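Local atomic coordinates of glycosylation Associate Protein 2 (Streptococcus agalactiae serotype V, PDB entry 6OYC), a protein that probably takes part, within the Gap123 complex of the accessory Sec system, in the glycosylation and secretion of serine-rich surface glycoproteins, with a lectin-like sugar-binding role. Residues Ile198-Val203 with Glu224-Leu229; Lys217-Glu222 with Ile230-Asp235. All blocks are in the same frame, centred on the assembly; numbering follows the deposited sequence.

Contact 1: Ile198-Val203 with Glu224-Leu229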
loop_
_atom_site.group_PDB
_atom_site.type_symbol
_atom_site.label_atom_id
_atom_site.label_comp_id
_atom_site.label_asym_id
_atom_site.label_seq_id
_atom_site.Cartn_x
_atom_site.Cartn_y
_atom_site.Cartn_z
ATOM N N ILE B 198 1.797 31.726 0.352
ATOM C CA ILE B 198 0.508 31.247 0.828
ATOM C C ILE B 198 0.741 30.337 2.014
ATOM O O ILE B 198 1.642 29.497 1.996
ATOM C CB ILE B 198 -0.273 30.472 -0.243
ATOM C CG1 ILE B 198 -0.402 31.285 -1.505
ATOM C CG2 ILE B 198 -1.664 30.100 0.288
ATOM C CD1 ILE B 198 -1.593 30.838 -2.309
ATOM N N ASP B 199 -0.088 30.481 3.025
ATOM C CA ASP B 199 -0.165 29.500 4.087
ATOM C C ASP B 199 -1.580 28.946 4.086
ATOM O O ASP B 199 -2.545 29.692 3.888
ATOM C CB ASP B 199 0.202 30.127 5.439
ATOM C CG ASP B 199 1.675 30.568 5.510
ATOM O OD1 ASP B 199 2.450 30.268 4.575
ATOM O OD2 ASP B 199 2.066 31.205 6.511
ATOM N N ILE B 200 -1.707 27.640 4.251
ATOM C CA ILE B 200 -3.019 27.024 4.371
ATOM C C ILE B 200 -3.098 26.289 5.701
ATOM O O ILE B 200 -2.103 25.748 6.202
ATOM C CB ILE B 200 -3.346 26.071 3.199
ATOM C CG1 ILE B 200 -2.345 24.930 3.137
ATOM C CG2 ILE B 200 -3.378 26.824 1.873
ATOM C CD1 ILE B 200 -2.708 23.882 2.111
ATOM N N ARG B 201 -4.306 26.284 6.272
ATOM C CA ARG B 201 -4.618 25.601 7.518
ATOM C C ARG B 201 -5.856 24.726 7.341
ATOM O O ARG B 201 -6.895 25.182 6.851
ATOM C CB ARG B 201 -4.848 26.592 8.663
ATOM C CG ARG B 201 -5.353 25.887 9.922
ATOM C CD ARG B 201 -5.715 26.856 11.037
ATOM N NE ARG B 201 -4.529 27.535 11.544
ATOM C CZ ARG B 201 -4.515 28.760 12.059
ATOM N NH1 ARG B 201 -5.630 29.472 12.163
ATOM N NH2 ARG B 201 -3.367 29.270 12.473
ATOM N N LEU B 202 -5.749 23.482 7.772
ATOM C CA LEU B 202 -6.857 22.544 7.765
ATOM C C LEU B 202 -7.447 22.469 9.168
ATOM O O LEU B 202 -6.720 22.213 10.131
ATOM C CB LEU B 202 -6.358 21.170 7.325
ATOM C CG LEU B 202 -7.258 20.253 6.523
ATOM C CD1 LEU B 202 -7.731 20.956 5.256
ATOM C CD2 LEU B 202 -6.488 18.990 6.201
ATOM N N VAL B 203 -8.755 22.693 9.286
ATOM C CA VAL B 203 -9.472 22.531 10.547
ATOM C C VAL B 203 -10.350 21.291 10.445
ATOM O O VAL B 203 -11.096 21.118 9.476
ATOM C CB VAL B 203 -10.295 23.780 10.905
ATOM C CG1 VAL B 203 -11.115 23.528 12.146
ATOM C CG2 VAL B 203 -9.370 24.970 11.096
ATOM N N GLU B 224 3.737 22.959 7.026
ATOM C CA GLU B 224 4.562 21.762 6.874
ATOM C C GLU B 224 3.828 20.514 7.340
ATOM O O GLU B 224 4.040 19.431 6.783
ATOM C CB GLU B 224 5.886 21.931 7.626
ATOM C CG GLU B 224 6.766 20.659 7.719
ATOM C CD GLU B 224 7.120 20.016 6.355
ATOM O OE1 GLU B 224 7.469 18.811 6.348
ATOM O OE2 GLU B 224 7.072 20.706 5.303
ATOM N N ASP B 225 2.950 20.651 8.338
ATOM C CA ASP B 225 2.153 19.514 8.790
ATOM C C ASP B 225 1.295 18.947 7.667
ATOM O O ASP B 225 1.103 17.732 7.588
ATOM C CB ASP B 225 1.280 19.921 9.975
ATOM C CG ASP B 225 2.075 20.050 11.251
ATOM O OD1 ASP B 225 3.186 19.487 11.287
ATOM O OD2 ASP B 225 1.607 20.702 12.206
ATOM N N LEU B 226 0.770 19.806 6.785
ATOM C CA LEU B 226 -0.089 19.307 5.713
ATOM C C LEU B 226 0.681 18.555 4.645
ATOM O O LEU B 226 0.051 17.900 3.809
ATOM C CB LEU B 226 -0.862 20.452 5.067
ATOM C CG LEU B 226 -1.847 21.092 6.038
ATOM C CD1 LEU B 226 -2.673 22.193 5.361
ATOM C CD2 LEU B 226 -2.751 20.021 6.637
ATOM N N ASN B 227 2.014 18.661 4.644
ATOM C CA ASN B 227 2.892 17.859 3.798
ATOM C C ASN B 227 3.094 16.453 4.335
ATOM O O ASN B 227 3.646 15.604 3.620
ATOM C CB ASN B 227 4.265 18.531 3.660
ATOM C CG ASN B 227 4.232 19.748 2.758
ATOM O OD1 ASN B 227 3.424 19.835 1.830
ATOM N ND2 ASN B 227 5.108 20.693 3.027
ATOM N N GLN B 228 2.681 16.200 5.570
ATOM C CA GLN B 228 2.915 14.938 6.245
ATOM C C GLN B 228 1.600 14.218 6.479
ATOM O O GLN B 228 0.522 14.815 6.493
ATOM C CB GLN B 228 3.626 15.153 7.593
ATOM C CG GLN B 228 5.003 15.798 7.482
ATOM C CD GLN B 228 5.871 15.138 6.408
ATOM O OE1 GLN B 228 5.789 13.924 6.178
ATOM N NE2 GLN B 228 6.707 15.939 5.747
ATOM N N LEU B 229 1.714 12.913 6.675
ATOM C CA LEU B 229 0.598 12.134 7.177
ATOM C C LEU B 229 0.046 12.749 8.465
ATOM O O LEU B 229 0.788 13.226 9.327
ATOM C CB LEU B 229 1.067 10.698 7.411
ATOM C CG LEU B 229 0.036 9.611 7.156
ATOM C CD1 LEU B 229 -0.356 9.585 5.676
ATOM C CD2 LEU B 229 0.618 8.274 7.590
#

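Contact 2: Lys217-Glu222 with Ile230-Asp235. With SO4 (sulfate ion), chain P.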
loop_
_atom_site.group_PDB
_atom_site.type_symbol
_atom_site.label_atom_id
_atom_site.label_comp_id
_atom_site.label_asym_id
_atom_site.label_seq_id
_atom_site.Cartn_x
_atom_site.Cartn_y
_atom_site.Cartn_z
ATOM N N LYS B 217 -14.248 17.427 19.546
ATOM C CA LYS B 217 -12.807 17.600 19.422
ATOM C C LYS B 217 -12.517 18.249 18.083
ATOM O O LYS B 217 -13.159 17.925 17.073
ATOM C CB LYS B 217 -12.076 16.245 19.540
ATOM C CG LYS B 217 -10.540 16.327 19.448
ATOM C CD LYS B 217 -9.863 15.982 20.790
ATOM C CE LYS B 217 -8.353 16.313 20.796
ATOM N NZ LYS B 217 -8.020 17.773 20.609
ATOM N N GLU B 218 -11.568 19.184 18.089
ATOM C CA GLU B 218 -11.088 19.836 16.876
ATOM C C GLU B 218 -9.573 19.810 16.874
ATOM O O GLU B 218 -8.951 20.066 17.908
ATOM C CB GLU B 218 -11.529 21.316 16.762
ATOM C CG GLU B 218 -12.947 21.518 16.337
ATOM C CD GLU B 218 -13.187 22.904 15.748
ATOM O OE1 GLU B 218 -13.889 22.997 14.718
ATOM O OE2 GLU B 218 -12.661 23.891 16.311
ATOM N N TRP B 219 -8.993 19.546 15.700
ATOM C CA TRP B 219 -7.570 19.715 15.442
ATOM C C TRP B 219 -7.359 20.725 14.321
ATOM O O TRP B 219 -8.263 20.998 13.522
ATOM C CB TRP B 219 -6.906 18.402 15.021
ATOM C CG TRP B 219 -7.111 17.196 15.903
ATOM C CD1 TRP B 219 -6.210 16.679 16.789
ATOM C CD2 TRP B 219 -8.249 16.319 15.932
ATOM N NE1 TRP B 219 -6.724 15.554 17.380
ATOM C CE2 TRP B 219 -7.964 15.299 16.864
ATOM C CE3 TRP B 219 -9.482 16.302 15.267
ATOM C CZ2 TRP B 219 -8.875 14.269 17.162
ATOM C CZ3 TRP B 219 -10.382 15.278 15.551
ATOM C CH2 TRP B 219 -10.074 14.270 16.494
ATOM N N TYR B 220 -6.134 21.246 14.228
ATOM C CA TYR B 220 -5.751 22.084 13.097
ATOM C C TYR B 220 -4.359 21.682 12.631
ATOM O O TYR B 220 -3.540 21.201 13.413
ATOM C CB TYR B 220 -5.776 23.583 13.441
ATOM C CG TYR B 220 -4.609 23.971 14.312
ATOM C CD1 TYR B 220 -4.651 23.767 15.690
ATOM C CD2 TYR B 220 -3.439 24.496 13.762
ATOM C CE1 TYR B 220 -3.566 24.087 16.498
ATOM C CE2 TYR B 220 -2.347 24.814 14.572
ATOM C CZ TYR B 220 -2.422 24.606 15.936
ATOM O OH TYR B 220 -1.352 24.919 16.755
ATOM N N PHE B 221 -4.099 21.887 11.345
ATOM C CA PHE B 221 -2.793 21.589 10.774
ATOM C C PHE B 221 -2.520 22.595 9.670
ATOM O O PHE B 221 -3.396 22.868 8.838
ATOM C CB PHE B 221 -2.735 20.141 10.238
ATOM C CG PHE B 221 -2.975 19.106 11.301
ATOM C CD1 PHE B 221 -1.944 18.706 12.144
ATOM C CD2 PHE B 221 -4.246 18.577 11.498
ATOM C CE1 PHE B 221 -2.178 17.791 13.158
ATOM C CE2 PHE B 221 -4.487 17.664 12.498
ATOM C CZ PHE B 221 -3.455 17.258 13.331
ATOM N N GLU B 222 -1.320 23.152 9.661
ATOM C CA GLU B 222 -0.972 24.154 8.670
ATOM C C GLU B 222 0.400 23.843 8.107
ATOM O O GLU B 222 1.119 22.980 8.618
ATOM C CB GLU B 222 -1.004 25.558 9.264
ATOM C CG GLU B 222 -0.167 25.694 10.498
ATOM C CD GLU B 222 -0.564 26.893 11.334
ATOM O OE1 GLU B 222 -1.611 26.836 12.013
ATOM O OE2 GLU B 222 0.172 27.897 11.314
ATOM N N ILE B 230 -1.271 12.746 8.596
ATOM C CA ILE B 230 -1.941 13.169 9.817
ATOM C C ILE B 230 -2.555 11.934 10.452
ATOM O O ILE B 230 -3.248 11.165 9.776
ATOM C CB ILE B 230 -3.009 14.234 9.524
ATOM C CG1 ILE B 230 -2.353 15.499 8.966
ATOM C CG2 ILE B 230 -3.838 14.543 10.766
ATOM C CD1 ILE B 230 -3.381 16.528 8.462
ATOM N N SER B 231 -2.296 11.733 11.738
ATOM C CA SER B 231 -2.725 10.517 12.418
ATOM C C SER B 231 -3.498 10.917 13.663
ATOM O O SER B 231 -2.908 11.404 14.635
ATOM C CB SER B 231 -1.534 9.616 12.764
ATOM O OG SER B 231 -1.969 8.450 13.438
ATOM N N LEU B 232 -4.809 10.703 13.627
ATOM C CA LEU B 232 -5.732 11.157 14.657
ATOM C C LEU B 232 -6.297 9.977 15.422
ATOM O O LEU B 232 -6.678 8.961 14.838
ATOM C CB LEU B 232 -6.899 11.932 14.057
ATOM C CG LEU B 232 -6.494 13.159 13.247
ATOM C CD1 LEU B 232 -7.745 13.943 12.825
ATOM C CD2 LEU B 232 -5.577 13.991 14.118
ATOM N N GLU B 233 -6.440 10.151 16.717
ATOM C CA GLU B 233 -6.880 9.054 17.541
ATOM C C GLU B 233 -7.641 9.638 18.714
ATOM O O GLU B 233 -7.160 10.567 19.362
ATOM C CB GLU B 233 -5.654 8.253 17.990
ATOM C CG GLU B 233 -5.899 7.220 18.977
ATOM C CD GLU B 233 -5.711 7.696 20.396
ATOM O OE1 GLU B 233 -4.587 8.085 20.777
ATOM O OE2 GLU B 233 -6.703 7.615 21.136
ATOM N N SER B 234 -8.832 9.110 18.968
ATOM C CA SER B 234 -9.593 9.510 20.139
ATOM C C SER B 234 -10.525 8.376 20.511
ATOM O O SER B 234 -10.899 7.563 19.666
ATOM C CB SER B 234 -10.410 10.792 19.886
ATOM O OG SER B 234 -11.393 10.965 20.888
ATOM N N ASP B 235 -10.923 8.331 21.773
ATOM C CA ASP B 235 -11.852 7.279 22.150
ATOM C C ASP B 235 -13.307 7.641 21.880
ATOM O O ASP B 235 -14.191 6.819 22.139
ATOM C CB ASP B 235 -11.648 6.882 23.605
ATOM C CG ASP B 235 -10.268 6.239 23.846
ATOM O OD1 ASP B 235 -9.745 6.350 24.978
ATOM O OD2 ASP B 235 -9.723 5.607 22.903
HETATM S S SO4 P . -4.759 14.973 20.516
HETATM O O1 SO4 P . -4.273 15.835 19.450
HETATM O O2 SO4 P . -5.259 15.815 21.601
HETATM O O3 SO4 P . -5.826 14.125 19.973
HETATM O O4 SO4 P . -3.649 14.140 20.996
#

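Contact 1: Ile198-Val203 with Glu224-Leu229
L226 reaches out of the loop after strand 215-222 and sets its two methyl groups between I200 and L202 of strand 198-208. The fork does the touching, one branch to each strand residue. CD1 of L226 lies 3.5 Å from CG1 of I200, and CD1 of I200 also comes close. The other branch, CD2 of L226, lies 3.8 Å from CB of L202, with CD2 of L202 next to it. Both pairs of side chains meet at a slant. I200 and L202 are two apart on the strand, so they face the same side. CG1 of I200 sits between the backbone N and the carbonyl carbon (chi1 61°), and this turns the ethyl branch to L226. CB of L202 points toward the loop. The nearest CA atoms, of L202 and L226, are still 7.8 Å apart, so side chains alone bridge the gap. All three residues are buried, and H192 of strand 185-195 packs on I200 and L226.

The loop is tied by its own polar groups. NE2 of Q228 bonds to OE1 of E224 at 3.0 Å, on the syn side but tilted 32° out of the carboxylate plane. The other oxygen, OE2 of E224, receives ND2 of N227 at 3.0 Å, from above that plane. Backbone bonds from N227 to E224 and from Q228 to D225 close the helix-like turn. On the far face of the strand, R201 forms a salt bridge with E222. The arrangement is that of a beta-sandwich in which a connecting turn lends one leucine to the apolar layer between two antiparallel sheets.

Contact 2: Lys217-Glu222 with Ile230-Asp235
This contact belongs to the edge of the apolar layer between the two sheets of a beta-sandwich. Strands 217-222 and 230-232 lie in different sheets and run nearly antiparallel (170°), with their axes 10.2 Å apart. The gap is filled by W219 and F221 from one strand and I230 and L232 from the other.

L232 comes from the opposite direction to W219 and lays its methyl groups over one face of the indole. CD2 of L232 stands 3.7 Å from the centroid of the five-membered ring, only 5° off the normal, a CH-pi contact. Its other methyl, CD1, lies 3.8 Å from CE3 of W219, over the six-membered ring. CG of K217 lies over the opposite face, toward its rim. I230 crosses F221 at a slant and lays CG2 over the ring face, 3.6 Å from CE2 of F221. CD2 of L232 also reaches CZ of F221 (4.0 Å), so this one methyl touches both rings.

NE1 of W219 gives a hydrogen bond to O3 of a sulfate ion at 3.1 Å and a weak one to O1. CE of K217 also approaches this ion, which probably comes from the crystallisation liquor.

Strand 230-232 pairs with strand 185-195, and strand 215-222 with strand 198-208. F180 of strand 168-180 packs on L232, while E233 makes salt bridges to R120 and K124 of helix 115-125.

Overall arrangement
From the N terminus, the chain runs up strand 198-208, turns back along strand 215-222, passes through the loop 223-229 and enters strand 230-232. Contact 1 closes the longer loop, from 198-203 to 224-229. Contact 2 closes a shorter one, from 217-222 to 230-235. The segments alternate along the chain, so the two closures cross. Strands 198-208 and 215-222 are neighbours in one sheet; strand 230-232 belongs to the other. The contacts touch where CD2 of L226 packs on CB of F221, and backbone bonding between L202 and F221 joins them further. Together they tie the loop and its following strand across the sandwich.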